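Local coordinates for twitching motility pilus retraction protein (Geobacter sulfurreducens PCA, PDB 5ZFQ) that probably hydrolyses ATP as a hexameric ring motor that powers the retraction of type IV pili, at residues 104-109 and 121-127; 225-231 and 249-255; 344-348 and 362-368. All coordinates share one frame; numbering follows the deposited sequence.

Contact 1 (104-109 and 121-127)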
# COMPACT_ATOMS: atom_id res chain seq x y z
N LEU A 104 9.02 -35.60 35.09
CA LEU A 104 8.52 -34.47 35.85
C LEU A 104 7.27 -33.86 35.20
O LEU A 104 6.15 -34.17 35.59
CB LEU A 104 9.61 -33.42 36.01
CG LEU A 104 9.34 -32.20 36.91
CD1 LEU A 104 8.96 -32.62 38.33
CD2 LEU A 104 10.55 -31.29 36.92
N SER A 105 7.46 -33.01 34.19
CA SER A 105 6.32 -32.35 33.57
C SER A 105 6.64 -31.72 32.23
O SER A 105 7.81 -31.59 31.87
CB SER A 105 5.75 -31.27 34.51
OG SER A 105 4.52 -30.75 34.00
N ARG A 106 5.59 -31.34 31.51
CA ARG A 106 5.71 -30.48 30.34
C ARG A 106 5.64 -29.03 30.84
O ARG A 106 4.88 -28.72 31.77
CB ARG A 106 4.59 -30.77 29.34
CG ARG A 106 4.86 -31.90 28.32
CD ARG A 106 5.95 -31.52 27.30
NE ARG A 106 5.50 -31.83 25.94
CZ ARG A 106 5.88 -31.21 24.81
NH1 ARG A 106 6.78 -30.22 24.85
NH2 ARG A 106 5.37 -31.59 23.64
N PHE A 107 6.44 -28.15 30.24
CA PHE A 107 6.40 -26.74 30.64
C PHE A 107 6.21 -25.84 29.44
O PHE A 107 6.53 -26.22 28.32
CB PHE A 107 7.68 -26.36 31.39
CG PHE A 107 7.92 -27.18 32.63
CD1 PHE A 107 8.56 -28.41 32.55
CD2 PHE A 107 7.50 -26.73 33.86
CE1 PHE A 107 8.79 -29.17 33.69
CE2 PHE A 107 7.72 -27.49 35.00
CZ PHE A 107 8.37 -28.71 34.92
N ARG A 108 5.68 -24.65 29.67
CA ARG A 108 5.86 -23.55 28.72
C ARG A 108 6.94 -22.63 29.28
O ARG A 108 7.01 -22.41 30.50
CB ARG A 108 4.56 -22.79 28.49
CG ARG A 108 3.54 -23.56 27.75
CD ARG A 108 2.78 -22.63 26.88
NE ARG A 108 3.61 -21.91 25.91
CZ ARG A 108 3.86 -22.35 24.68
NH1 ARG A 108 3.37 -23.53 24.28
NH2 ARG A 108 4.62 -21.63 23.85
N GLY A 109 7.79 -22.12 28.41
CA GLY A 109 8.83 -21.20 28.84
C GLY A 109 8.74 -19.92 28.05
O GLY A 109 8.36 -19.93 26.86
N VAL A 121 10.14 -16.76 32.29
CA VAL A 121 8.96 -17.20 33.03
C VAL A 121 8.62 -18.61 32.56
O VAL A 121 8.50 -18.89 31.35
CB VAL A 121 7.76 -16.25 32.85
CG1 VAL A 121 6.55 -16.81 33.58
CG2 VAL A 121 8.12 -14.87 33.37
N PHE A 122 8.48 -19.51 33.54
CA PHE A 122 8.19 -20.89 33.23
C PHE A 122 6.91 -21.34 33.90
O PHE A 122 6.66 -21.05 35.07
CB PHE A 122 9.39 -21.75 33.60
CG PHE A 122 10.63 -21.32 32.88
CD1 PHE A 122 10.92 -21.83 31.63
CD2 PHE A 122 11.45 -20.34 33.41
CE1 PHE A 122 12.04 -21.39 30.93
CE2 PHE A 122 12.58 -19.90 32.72
CZ PHE A 122 12.88 -20.42 31.48
N ARG A 123 6.09 -22.02 33.12
CA ARG A 123 4.74 -22.36 33.53
C ARG A 123 4.49 -23.84 33.35
O ARG A 123 4.75 -24.40 32.29
CB ARG A 123 3.72 -21.53 32.72
CG ARG A 123 3.93 -20.02 32.81
CD ARG A 123 2.86 -19.24 32.08
NE ARG A 123 3.04 -19.28 30.63
CZ ARG A 123 2.04 -19.33 29.73
NH1 ARG A 123 0.78 -19.38 30.12
NH2 ARG A 123 2.32 -19.35 28.42
N VAL A 124 3.98 -24.48 34.39
CA VAL A 124 3.58 -25.88 34.32
C VAL A 124 2.42 -26.14 33.35
O VAL A 124 1.37 -25.50 33.43
CB VAL A 124 3.17 -26.40 35.71
CG1 VAL A 124 2.61 -27.83 35.61
CG2 VAL A 124 4.37 -26.35 36.65
N ILE A 125 2.63 -27.08 32.44
CA ILE A 125 1.53 -27.64 31.66
C ILE A 125 1.04 -28.89 32.36
O ILE A 125 1.76 -29.89 32.44
CB ILE A 125 1.93 -27.99 30.22
CG1 ILE A 125 2.36 -26.75 29.45
CG2 ILE A 125 0.78 -28.65 29.50
CD1 ILE A 125 2.92 -27.08 28.10
N PRO A 126 -0.18 -28.84 32.89
CA PRO A 126 -0.70 -29.99 33.65
C PRO A 126 -0.96 -31.19 32.73
O PRO A 126 -1.33 -31.00 31.58
CB PRO A 126 -1.99 -29.45 34.26
CG PRO A 126 -2.44 -28.38 33.28
CD PRO A 126 -1.18 -27.77 32.71
N TYR A 127 -0.73 -32.40 33.23
CA TYR A 127 -1.04 -33.61 32.48
C TYR A 127 -2.56 -33.78 32.44
O TYR A 127 -3.15 -34.06 31.38
CB TYR A 127 -0.39 -34.86 33.10
CG TYR A 127 1.10 -35.03 32.86
CD1 TYR A 127 1.60 -35.40 31.60
CD2 TYR A 127 2.03 -34.87 33.91
CE1 TYR A 127 3.00 -35.58 31.38
CE2 TYR A 127 3.41 -35.06 33.71
CZ TYR A 127 3.89 -35.41 32.44
OH TYR A 127 5.25 -35.58 32.23
O HOH W 1 2.86 -32.23 31.57
O HOH W 2 4.87 -19.63 27.18

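Contact 2 (225-231 and 249-255)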
# COMPACT_ATOMS: atom_id res chain seq x y z
N VAL A 225 -12.35 -32.88 13.38
CA VAL A 225 -12.51 -31.83 14.38
C VAL A 225 -11.32 -30.90 14.27
O VAL A 225 -10.17 -31.37 14.24
CB VAL A 225 -12.61 -32.43 15.79
CG1 VAL A 225 -12.66 -31.36 16.88
CG2 VAL A 225 -13.82 -33.33 15.86
N VAL A 226 -11.58 -29.59 14.19
CA VAL A 226 -10.50 -28.59 14.03
C VAL A 226 -10.66 -27.43 14.99
O VAL A 226 -11.66 -26.72 14.94
CB VAL A 226 -10.45 -27.98 12.61
CG1 VAL A 226 -9.27 -27.00 12.49
CG2 VAL A 226 -10.43 -29.03 11.54
N LEU A 227 -9.67 -27.22 15.85
CA LEU A 227 -9.64 -26.02 16.67
C LEU A 227 -8.83 -24.96 15.93
O LEU A 227 -7.62 -25.10 15.73
CB LEU A 227 -9.06 -26.30 18.05
CG LEU A 227 -8.68 -25.07 18.89
CD1 LEU A 227 -9.89 -24.16 19.10
CD2 LEU A 227 -8.07 -25.49 20.23
N VAL A 228 -9.53 -23.91 15.52
CA VAL A 228 -8.99 -22.94 14.57
C VAL A 228 -8.36 -21.74 15.26
O VAL A 228 -7.59 -20.99 14.63
CB VAL A 228 -10.10 -22.51 13.58
CG1 VAL A 228 -10.04 -21.04 13.22
CG2 VAL A 228 -10.05 -23.37 12.32
N GLY A 229 -8.67 -21.50 16.52
CA GLY A 229 -8.09 -20.36 17.19
C GLY A 229 -8.85 -19.11 16.83
O GLY A 229 -9.94 -19.19 16.33
N GLU A 230 -8.27 -17.96 17.07
CA GLU A 230 -8.93 -16.70 16.80
C GLU A 230 -9.28 -16.41 15.39
O GLU A 230 -8.48 -16.58 14.52
CB GLU A 230 -8.10 -15.52 17.32
CG GLU A 230 -8.80 -14.16 17.28
CD GLU A 230 -8.16 -13.10 18.18
OE1 GLU A 230 -7.12 -12.53 17.82
OE2 GLU A 230 -8.70 -12.80 19.26
N LEU A 231 -10.48 -15.93 15.19
CA LEU A 231 -10.91 -15.56 13.89
C LEU A 231 -10.37 -14.16 13.58
O LEU A 231 -11.12 -13.21 13.53
CB LEU A 231 -12.42 -15.59 13.81
CG LEU A 231 -13.10 -16.94 14.05
CD1 LEU A 231 -14.55 -16.90 13.67
CD2 LEU A 231 -12.41 -18.05 13.31
N LEU A 249 -16.49 -30.55 12.60
CA LEU A 249 -16.78 -29.75 13.76
C LEU A 249 -15.65 -28.73 13.91
O LEU A 249 -14.47 -29.10 14.08
CB LEU A 249 -16.94 -30.61 15.01
CG LEU A 249 -17.26 -29.83 16.30
CD1 LEU A 249 -18.65 -29.21 16.29
CD2 LEU A 249 -17.08 -30.69 17.55
N CYS A 250 -16.00 -27.45 13.83
CA CYS A 250 -15.01 -26.40 13.97
C CYS A 250 -15.13 -25.68 15.31
O CYS A 250 -16.17 -25.08 15.62
CB CYS A 250 -15.14 -25.40 12.82
SG CYS A 250 -13.85 -24.12 12.85
N LEU A 251 -14.07 -25.76 16.11
CA LEU A 251 -13.98 -24.99 17.35
C LEU A 251 -13.18 -23.74 17.07
O LEU A 251 -12.12 -23.81 16.44
CB LEU A 251 -13.31 -25.79 18.48
CG LEU A 251 -14.03 -27.10 18.80
CD1 LEU A 251 -13.25 -27.95 19.78
CD2 LEU A 251 -15.48 -26.83 19.29
N ALA A 252 -13.68 -22.59 17.51
CA ALA A 252 -12.99 -21.35 17.24
C ALA A 252 -13.27 -20.27 18.28
O ALA A 252 -14.20 -20.39 19.08
CB ALA A 252 -13.34 -20.83 15.83
N THR A 253 -12.43 -19.27 18.25
CA THR A 253 -12.35 -18.19 19.20
C THR A 253 -12.48 -16.79 18.60
O THR A 253 -12.11 -16.52 17.51
CB THR A 253 -10.99 -18.38 19.93
OG1 THR A 253 -11.17 -19.21 21.05
CG2 THR A 253 -10.34 -17.13 20.38
N LEU A 254 -13.03 -15.89 19.39
CA LEU A 254 -13.16 -14.49 19.07
C LEU A 254 -13.04 -13.69 20.35
O LEU A 254 -13.43 -14.15 21.39
CB LEU A 254 -14.53 -14.19 18.49
CG LEU A 254 -14.64 -13.99 17.01
CD1 LEU A 254 -15.90 -13.24 16.69
CD2 LEU A 254 -13.45 -13.19 16.57
N HIS A 255 -12.57 -12.47 20.28
CA HIS A 255 -12.51 -11.67 21.48
C HIS A 255 -13.72 -10.78 21.56
O HIS A 255 -13.63 -9.60 21.49
CB HIS A 255 -11.25 -10.86 21.58
CG HIS A 255 -11.23 -9.94 22.76
ND1 HIS A 255 -10.18 -9.09 23.03
CD2 HIS A 255 -12.14 -9.74 23.73
CE1 HIS A 255 -10.45 -8.40 24.13
NE2 HIS A 255 -11.63 -8.79 24.57

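Contact 3 (344-348 and 362-368)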
# COMPACT_ATOMS: atom_id res chain seq x y z
N MET A 344 -25.51 -13.36 29.81
CA MET A 344 -24.52 -12.85 30.73
C MET A 344 -25.20 -12.31 31.99
O MET A 344 -24.77 -12.60 33.10
CB MET A 344 -23.65 -11.77 30.08
CG MET A 344 -22.57 -11.24 30.99
SD MET A 344 -21.47 -12.57 31.57
CE MET A 344 -20.70 -13.10 30.05
N ASN A 345 -26.29 -11.56 31.81
CA ASN A 345 -27.04 -11.06 32.96
C ASN A 345 -27.60 -12.21 33.80
O ASN A 345 -27.52 -12.15 35.03
CB ASN A 345 -28.17 -10.10 32.53
CG ASN A 345 -27.74 -8.63 32.57
OD1 ASN A 345 -26.68 -8.28 33.12
ND2 ASN A 345 -28.54 -7.76 31.97
N GLN A 346 -28.14 -13.25 33.17
CA GLN A 346 -28.64 -14.40 33.93
C GLN A 346 -27.50 -15.04 34.71
O GLN A 346 -27.65 -15.35 35.88
CB GLN A 346 -29.32 -15.42 33.02
CG GLN A 346 -30.71 -14.96 32.59
CD GLN A 346 -31.34 -15.86 31.54
OE1 GLN A 346 -30.65 -16.45 30.70
NE2 GLN A 346 -32.67 -15.94 31.56
N SER A 347 -26.35 -15.21 34.05
CA SER A 347 -25.16 -15.78 34.70
C SER A 347 -24.72 -14.93 35.88
O SER A 347 -24.48 -15.46 36.97
CB SER A 347 -24.01 -15.92 33.69
OG SER A 347 -22.90 -16.60 34.27
N LEU A 348 -24.58 -13.62 35.65
CA LEU A 348 -24.22 -12.69 36.73
C LEU A 348 -25.20 -12.81 37.91
O LEU A 348 -24.79 -12.87 39.08
CB LEU A 348 -24.18 -11.24 36.23
CG LEU A 348 -22.98 -10.83 35.38
CD1 LEU A 348 -23.20 -9.47 34.71
CD2 LEU A 348 -21.76 -10.83 36.23
N ALA A 362 -20.37 -7.19 39.59
CA ALA A 362 -21.46 -7.66 38.73
C ALA A 362 -22.02 -6.53 37.87
O ALA A 362 -22.09 -6.65 36.65
CB ALA A 362 -22.56 -8.31 39.57
N MET A 363 -22.38 -5.42 38.51
CA MET A 363 -23.03 -4.31 37.82
C MET A 363 -22.09 -3.61 36.84
O MET A 363 -22.57 -3.06 35.85
CB MET A 363 -23.55 -3.28 38.81
CG MET A 363 -24.73 -3.70 39.70
SD MET A 363 -26.24 -3.96 38.66
CE MET A 363 -26.45 -2.31 37.93
N ALA A 364 -20.78 -3.61 37.11
CA ALA A 364 -19.84 -2.98 36.18
C ALA A 364 -19.76 -3.79 34.89
O ALA A 364 -19.69 -3.24 33.80
CB ALA A 364 -18.44 -2.83 36.80
N ARG A 365 -19.77 -5.10 35.03
CA ARG A 365 -19.61 -6.01 33.91
C ARG A 365 -20.87 -6.08 33.09
O ARG A 365 -20.83 -6.40 31.90
CB ARG A 365 -19.24 -7.41 34.42
CG ARG A 365 -19.09 -8.44 33.32
CD ARG A 365 -18.18 -7.95 32.17
NE ARG A 365 -18.12 -8.96 31.11
CZ ARG A 365 -19.06 -9.14 30.19
NH1 ARG A 365 -20.15 -8.36 30.15
NH2 ARG A 365 -18.90 -10.10 29.28
N SER A 366 -22.00 -5.78 33.72
CA SER A 366 -23.29 -5.87 33.05
C SER A 366 -23.38 -4.94 31.83
O SER A 366 -23.08 -3.75 31.92
CB SER A 366 -24.42 -5.55 34.04
OG SER A 366 -25.68 -5.79 33.46
N SER A 367 -23.78 -5.51 30.71
CA SER A 367 -24.04 -4.72 29.52
C SER A 367 -25.47 -4.16 29.56
O SER A 367 -25.82 -3.32 28.73
CB SER A 367 -23.83 -5.54 28.26
OG SER A 367 -24.44 -6.81 28.40
N ASP A 368 -26.27 -4.64 30.52
CA ASP A 368 -27.55 -4.00 30.86
C ASP A 368 -27.84 -4.02 32.38
O ASP A 368 -28.65 -4.84 32.88
CB ASP A 368 -28.72 -4.65 30.10
CG ASP A 368 -30.03 -3.85 30.24
OD1 ASP A 368 -30.05 -2.76 30.89
OD2 ASP A 368 -31.04 -4.30 29.68

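Contact 1 (104-109 and 121-127)
R108 and R123 face each other as a hydrogen-bonded antiparallel pair in the beta hairpin of strands 105-114 and 117-125, part of the antiparallel sheet of the N-terminal domain. R108 N gives its hydrogen to R123 O at 2.8 Å, and R123 N returns the same bond to R108 O. The tight part lies on the face carrying F107, V124, G109 and F122, which helix 29-38 covers through L33, M29 and L36. There CE2 of the F107 ring meets CG2 of V124 at 3.9 Å. Two residues along, beyond the R108-R123 pair, the F122 ring packs by CD1 at 3.5 Å from the CA of G109, and a CB on G109 would probably crowd the ring.

The other face is more polar. CD1 of I125 packs 3.6 Å from CG of R108. The R108 and R123 side chains then run alongside each other in the same direction, with their guanidinium planes 60° apart. Water 2 sits in plane at the edge of both groups and accepts from R108 NE and R123 NH2, so these like charges are bridged by a neutral acceptor. Salt bridges to D96 and E203 hold the outer nitrogens of R108 and probably offset much of its charge.

At the other end, toward exposed Y127, the pairing loosens. Water 1 enters between the strands, taking the hydrogen of R106 N and giving one to I125 O. S105 swings OG back beside its own carbonyl carbon (chi1 -172°), from where it bonds to R106 O on the face of that carbonyl opposite I125 N. The Y127 ring closes this end, with L104 O in plane at its edge, 3.4 Å from CE2, and water 1 over the ring centre, 3.2 Å above its plane.

Contact 2 (225-231 and 249-255)
L227 and L251 interlock on the face of this parallel strand pair that also bears V225, L249, E230 and T253. Their side chains cross at about a right angle. L227 has CG anti to its backbone N (chi1 167°), which carries CD1 over the partner strand to within 3.8 Å of CB of L251. I170 of helix 162-176 packs against both leucines. At the bulge, CG2 of V228 fits against SG of C250 at 3.9 Å, which with V226 lies on the reverse face, under helix 234-245.

The strands are 7° from parallel, but a beta bulge at V228 and G229 shifts the register by one. The backbone of G229, phi 81°, would jam a CB against the preceding carbonyl. Past the bulge, the small A252 leaves room for L231, whose CD2 rests 3.9 Å from CB of A252 while its CB meets CD2 of L254 at 3.8 Å. T253 N reaches G229 O from well above the carbonyl plane, whereas V226 N and V228 N lie nearly in line with the C=O of their acceptors. T253 turns OG1 to V154 O and touches K162 of a probable Walker A P-loop. The whole is a right-handed beta-alpha-beta crossover of the kind that builds the core of P-loop ATPases.

Contact 3 (344-348 and 362-368)
Helix 344-353 faces the last turn of helix 359-365 and the loop that follows, with CA atoms 6.1 Å apart at L348 and A362 and 6.4 Å apart at N345 and S366. N345 grips that loop through both ends of its amide. Its OD1 accepts from S366 OG at 2.7 Å, in the carbonyl plane and on a lone pair. Its ND2 gives to D368 O at 3.1 Å, from above that carbonyl's plane, so the two bonds fix the amide's rotation. An alanine here is likely to leave the S366 hydroxyl and the D368 carbonyl without these mates and the helix-to-helix turn less firmly held. This turn is a short linker within the C-terminal helical bundle: S366 is the first residue beyond helix 359-365 and D368 is the N-cap of helix 369-377, its OD1 bonding weakly to the backbone N of E371. L348 lies against the end of helix 359-365, with CD1 3.6 Å from A362 O and 4.0 Å from CA of S366. M344 crosses the R365 side chain at about a right angle. Bends at chi2 (58°) and chi3 (65°) lay its SD over one guanidinium face, off centre, and bring CE to 3.6 Å from R365 NH2.

Overall arrangement
Following the chain from the N terminus, contact 1 closes first, round the outer part of a hairpin and its turn, in the antiparallel sheet of the N-terminal domain. Contact 2 opens about a hundred residues later and closes round helix 234-245, joining two neighbouring strands of the mixed sheet in the ATPase core. Contact 3 closes last, over 13 residues that hold the end of helix 344-353 and the start of helix 359-365, and joins C-terminal helices beside strand 286-296 of that same sheet. The three are in series, so none nests in or crosses another. Contacts 1 and 3 lie on opposite sides of the chain's centre, their own centres 34 Å apart, and all three also reach a neighbouring subunit.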